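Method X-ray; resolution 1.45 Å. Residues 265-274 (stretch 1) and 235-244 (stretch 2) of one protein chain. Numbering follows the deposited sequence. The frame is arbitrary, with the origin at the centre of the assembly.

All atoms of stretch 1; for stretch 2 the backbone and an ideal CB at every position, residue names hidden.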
# COMPACT_ATOMS: atom_id res chain seq x y z
N PHE A 265 2.41 7.12 -14.99
CA PHE A 265 3.58 7.29 -14.16
C PHE A 265 3.47 6.67 -12.79
O PHE A 265 2.39 6.64 -12.19
CB PHE A 265 3.89 8.77 -13.98
CG PHE A 265 4.05 9.51 -15.27
CD1 PHE A 265 3.04 10.33 -15.74
CD2 PHE A 265 5.23 9.39 -16.01
CE1 PHE A 265 3.19 11.04 -16.94
CE2 PHE A 265 5.39 10.08 -17.20
CZ PHE A 265 4.37 10.91 -17.66
N LEU A 266 4.59 6.17 -12.31
CA LEU A 266 4.67 5.62 -10.96
C LEU A 266 5.80 6.36 -10.25
O LEU A 266 6.89 6.53 -10.81
CB LEU A 266 4.98 4.12 -10.98
CG LEU A 266 5.34 3.54 -9.60
CD1 LEU A 266 4.10 3.54 -8.71
CD2 LEU A 266 5.90 2.14 -9.76
N THR A 267 5.53 6.82 -9.04
CA THR A 267 6.53 7.50 -8.23
C THR A 267 6.57 6.79 -6.88
O THR A 267 5.62 6.91 -6.11
CB THR A 267 6.19 8.97 -7.96
OG1 THR A 267 6.08 9.67 -9.21
CG2 THR A 267 7.27 9.63 -7.11
N VAL A 268 7.62 6.02 -6.63
CA VAL A 268 7.78 5.34 -5.36
C VAL A 268 8.92 6.02 -4.60
O VAL A 268 10.04 6.14 -5.13
CB VAL A 268 8.16 3.84 -5.54
CG1 VAL A 268 8.41 3.20 -4.16
CG2 VAL A 268 7.04 3.10 -6.24
N THR A 269 8.65 6.46 -3.38
CA THR A 269 9.69 7.09 -2.57
C THR A 269 9.98 6.31 -1.29
O THR A 269 11.03 6.50 -0.68
CB THR A 269 9.32 8.53 -2.17
OG1 THR A 269 8.16 8.50 -1.34
CG2 THR A 269 9.05 9.39 -3.40
N SER A 270 9.05 5.46 -0.87
CA SER A 270 9.25 4.66 0.34
C SER A 270 8.24 3.52 0.40
O SER A 270 7.03 3.74 0.54
CB SER A 270 9.10 5.54 1.59
OG SER A 270 9.28 4.77 2.77
N ALA A 271 8.75 2.30 0.33
CA ALA A 271 7.92 1.11 0.38
C ALA A 271 8.77 -0.07 0.80
O ALA A 271 9.99 -0.07 0.60
CB ALA A 271 7.28 0.84 -0.98
N THR A 272 8.12 -1.07 1.39
CA THR A 272 8.80 -2.26 1.87
C THR A 272 8.07 -3.52 1.46
O THR A 272 6.85 -3.60 1.57
CB THR A 272 8.91 -2.27 3.42
OG1 THR A 272 9.80 -1.23 3.84
CG2 THR A 272 9.43 -3.62 3.92
N VAL A 273 8.82 -4.50 0.96
CA VAL A 273 8.24 -5.78 0.62
C VAL A 273 8.82 -6.76 1.64
O VAL A 273 10.00 -7.12 1.57
CB VAL A 273 8.60 -6.26 -0.80
CG1 VAL A 273 7.97 -7.62 -1.07
CG2 VAL A 273 8.10 -5.25 -1.83
N ASN A 274 8.01 -7.14 2.62
CA ASN A 274 8.45 -8.09 3.64
C ASN A 274 7.71 -9.38 3.36
O ASN A 274 6.74 -9.73 4.03
CB ASN A 274 8.14 -7.58 5.06
CG ASN A 274 8.93 -8.34 6.13
OD1 ASN A 274 10.05 -8.79 5.88
ND2 ASN A 274 8.35 -8.47 7.32
N UNK A 235 0.67 7.42 -10.04
CA UNK A 235 0.40 6.68 -8.81
C UNK A 235 1.65 6.93 -7.96
O UNK A 235 2.78 6.72 -8.42
CB UNK A 235 0.13 5.19 -9.05
N UNK A 236 1.43 7.41 -6.74
CA UNK A 236 2.51 7.74 -5.81
C UNK A 236 2.46 6.79 -4.62
O UNK A 236 1.39 6.53 -4.08
CB UNK A 236 2.41 9.19 -5.34
N UNK A 237 3.62 6.27 -4.21
CA UNK A 237 3.71 5.35 -3.08
C UNK A 237 4.75 5.87 -2.10
O UNK A 237 5.94 5.95 -2.43
CB UNK A 237 4.06 3.94 -3.55
N UNK A 238 4.30 6.21 -0.89
CA UNK A 238 5.19 6.73 0.14
C UNK A 238 4.74 6.30 1.53
O UNK A 238 3.82 5.50 1.67
CB UNK A 238 5.26 8.26 0.06
N UNK A 239 5.41 6.81 2.55
CA UNK A 239 5.03 6.47 3.91
C UNK A 239 5.35 5.04 4.31
O UNK A 239 4.84 4.54 5.30
CB UNK A 239 3.53 6.72 4.09
N UNK A 240 6.21 4.40 3.52
CA UNK A 240 6.61 3.02 3.77
C UNK A 240 5.48 2.01 3.69
O UNK A 240 5.34 1.14 4.55
CB UNK A 240 7.26 2.92 5.15
N UNK A 241 4.67 2.16 2.64
CA UNK A 241 3.59 1.22 2.32
C UNK A 241 4.29 -0.14 2.35
O UNK A 241 5.33 -0.33 1.73
CB UNK A 241 2.92 1.51 0.98
N UNK A 242 3.71 -1.09 3.08
CA UNK A 242 4.33 -2.39 3.25
C UNK A 242 3.52 -3.54 2.70
O UNK A 242 2.32 -3.65 2.96
CB UNK A 242 4.60 -2.64 4.74
N UNK A 243 4.19 -4.39 1.93
CA UNK A 243 3.56 -5.57 1.36
C UNK A 243 4.02 -6.77 2.17
O UNK A 243 5.21 -6.93 2.44
CB UNK A 243 3.90 -5.73 -0.12
N UNK A 244 3.07 -7.61 2.56
CA UNK A 244 3.38 -8.81 3.33
C UNK A 244 2.85 -10.03 2.59
O UNK A 244 1.92 -9.93 1.78
CB UNK A 244 2.79 -8.73 4.74

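Two parallel ladders join the stretches, and the register shifts by one residue between them.

Position 235 pairs with Leu266. Its N donates to Phe265 O (2.9 Å) and its O accepts from Thr267 N (2.8 Å). The ideal CB lies on the sheet face that carries Leu266, 4.3 Å from Leu266 CD1. A beta-branched or small aliphatic residue would suit. The residue is Thr235, with chi1 m.

Position 236 pairs with Thr267, and its CB points to the face of that threonine. Its CA approaches Thr267 O at 3.2 Å, a CA-H...O contact. Valine, isoleucine or threonine would all be reasonable. The residue is Val236.

Position 237 returns to the face of Leu266 and Val268. Its N donates to Thr267 O (2.8 Å), and its O accepts from Thr269 N (2.9 Å). The ideal CB is 4.1 Å from Val268 CG2, and the methyl of Ala271 lies further along the same face. This apolar patch asks for an aliphatic side chain. The residue is Val237, with chi1 t. CG2 lies 4.3 Å from Leu266 CD1, and CG1 lies 4.0 Å from Ala271 CB. One valine thus touches side chains on both sides of the loop in stretch 1.

Position 238 has a CB pointing sideways, with its ideal position a tight 3.2 Å from Thr269 OG1. A side chain that then turns away would fit, and many long polar ones could. The residue is Lys238, whose chain leads away from stretch 1.

Position 239 has phi/psi of 71/16, and positive phi favours glycine. Its CB direction is away, with nothing of stretch 1 near. The residue is Gly239.

Position 240 also has positive phi, 63/46. Glycine, asparagine or aspartate would be usual. The CB direction is away overall, yet the ideal CB is 3.6 Å from Ser270 OG and 5.0 Å from Thr272 OG1. A short polar side chain could reach that hydroxyl. The residue is Asn240. Thr272 OG1 donates to Asn240 OD1 at 2.6 Å, and water 1 bridges Asn240 ND2 (3.1 Å) and Thr272 OG1 (2.7 Å). The backbone adds a weak bond from Asn240 N to Ser270 O (3.2 Å).

Position 241 starts the second ladder, opposite Ala271. Its O accepts from Thr272 N (2.9 Å). With only a methyl opposite, a large apolar residue is possible. The residue is Phe241, whose ring leads away from stretch 1.

Position 242 pairs with Thr272 on the face of that threonine. Beta-branched residues suit. The residue is Thr242. Its OG1 donates to Asn240 O (2.9 Å), within its own stretch.

Position 243 shares the face of Val273, so an aliphatic residue is expected. Its N donates to Thr272 O and its O accepts from Asn274 N, both 2.8 Å. The residue is Leu243, with CD1 4.2 Å from Val273 CG2.

Position 244 lies beside Asn274. Polar or beta-branched residues would suit. The residue is Thr244.

Stretch 2 235-244: TVVKGNFTLT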
# COMPACT_ATOMS: atom_id res chain seq x y z
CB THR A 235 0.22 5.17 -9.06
OG1 THR A 235 -0.97 4.97 -9.83
CG2 THR A 235 0.08 4.43 -7.73
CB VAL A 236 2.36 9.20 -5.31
CG1 VAL A 236 3.50 9.57 -4.37
CG2 VAL A 236 2.31 10.14 -6.51
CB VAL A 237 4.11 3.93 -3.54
CG1 VAL A 237 4.20 3.00 -2.32
CG2 VAL A 237 3.09 3.40 -4.56
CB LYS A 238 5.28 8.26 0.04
CG LYS A 238 3.97 9.00 0.22
CD LYS A 238 4.20 10.47 -0.11
CE LYS A 238 2.94 11.29 -0.07
NZ LYS A 238 3.32 12.74 -0.20
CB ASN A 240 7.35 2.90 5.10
CG ASN A 240 8.24 1.67 5.15
OD1 ASN A 240 8.64 1.13 4.11
ND2 ASN A 240 8.57 1.22 6.36
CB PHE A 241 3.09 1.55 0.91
CG PHE A 241 2.05 0.60 0.37
CD1 PHE A 241 0.95 0.23 1.13
CD2 PHE A 241 2.15 0.15 -0.94
CE1 PHE A 241 -0.06 -0.58 0.58
CE2 PHE A 241 1.14 -0.66 -1.50
CZ PHE A 241 0.04 -1.01 -0.73
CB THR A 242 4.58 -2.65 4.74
OG1 THR A 242 5.50 -1.67 5.22
CG2 THR A 242 5.16 -4.05 4.98
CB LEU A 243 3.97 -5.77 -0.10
CG LEU A 243 3.64 -4.65 -1.08
CD1 LEU A 243 3.97 -5.11 -2.48
CD2 LEU A 243 2.17 -4.27 -0.98
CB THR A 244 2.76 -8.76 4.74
OG1 THR A 244 1.33 -8.74 4.64
CG2 THR A 244 3.22 -7.52 5.48
O HOH W 1 10.67 -1.03 6.37
O HOH W 2 11.55 1.37 2.93
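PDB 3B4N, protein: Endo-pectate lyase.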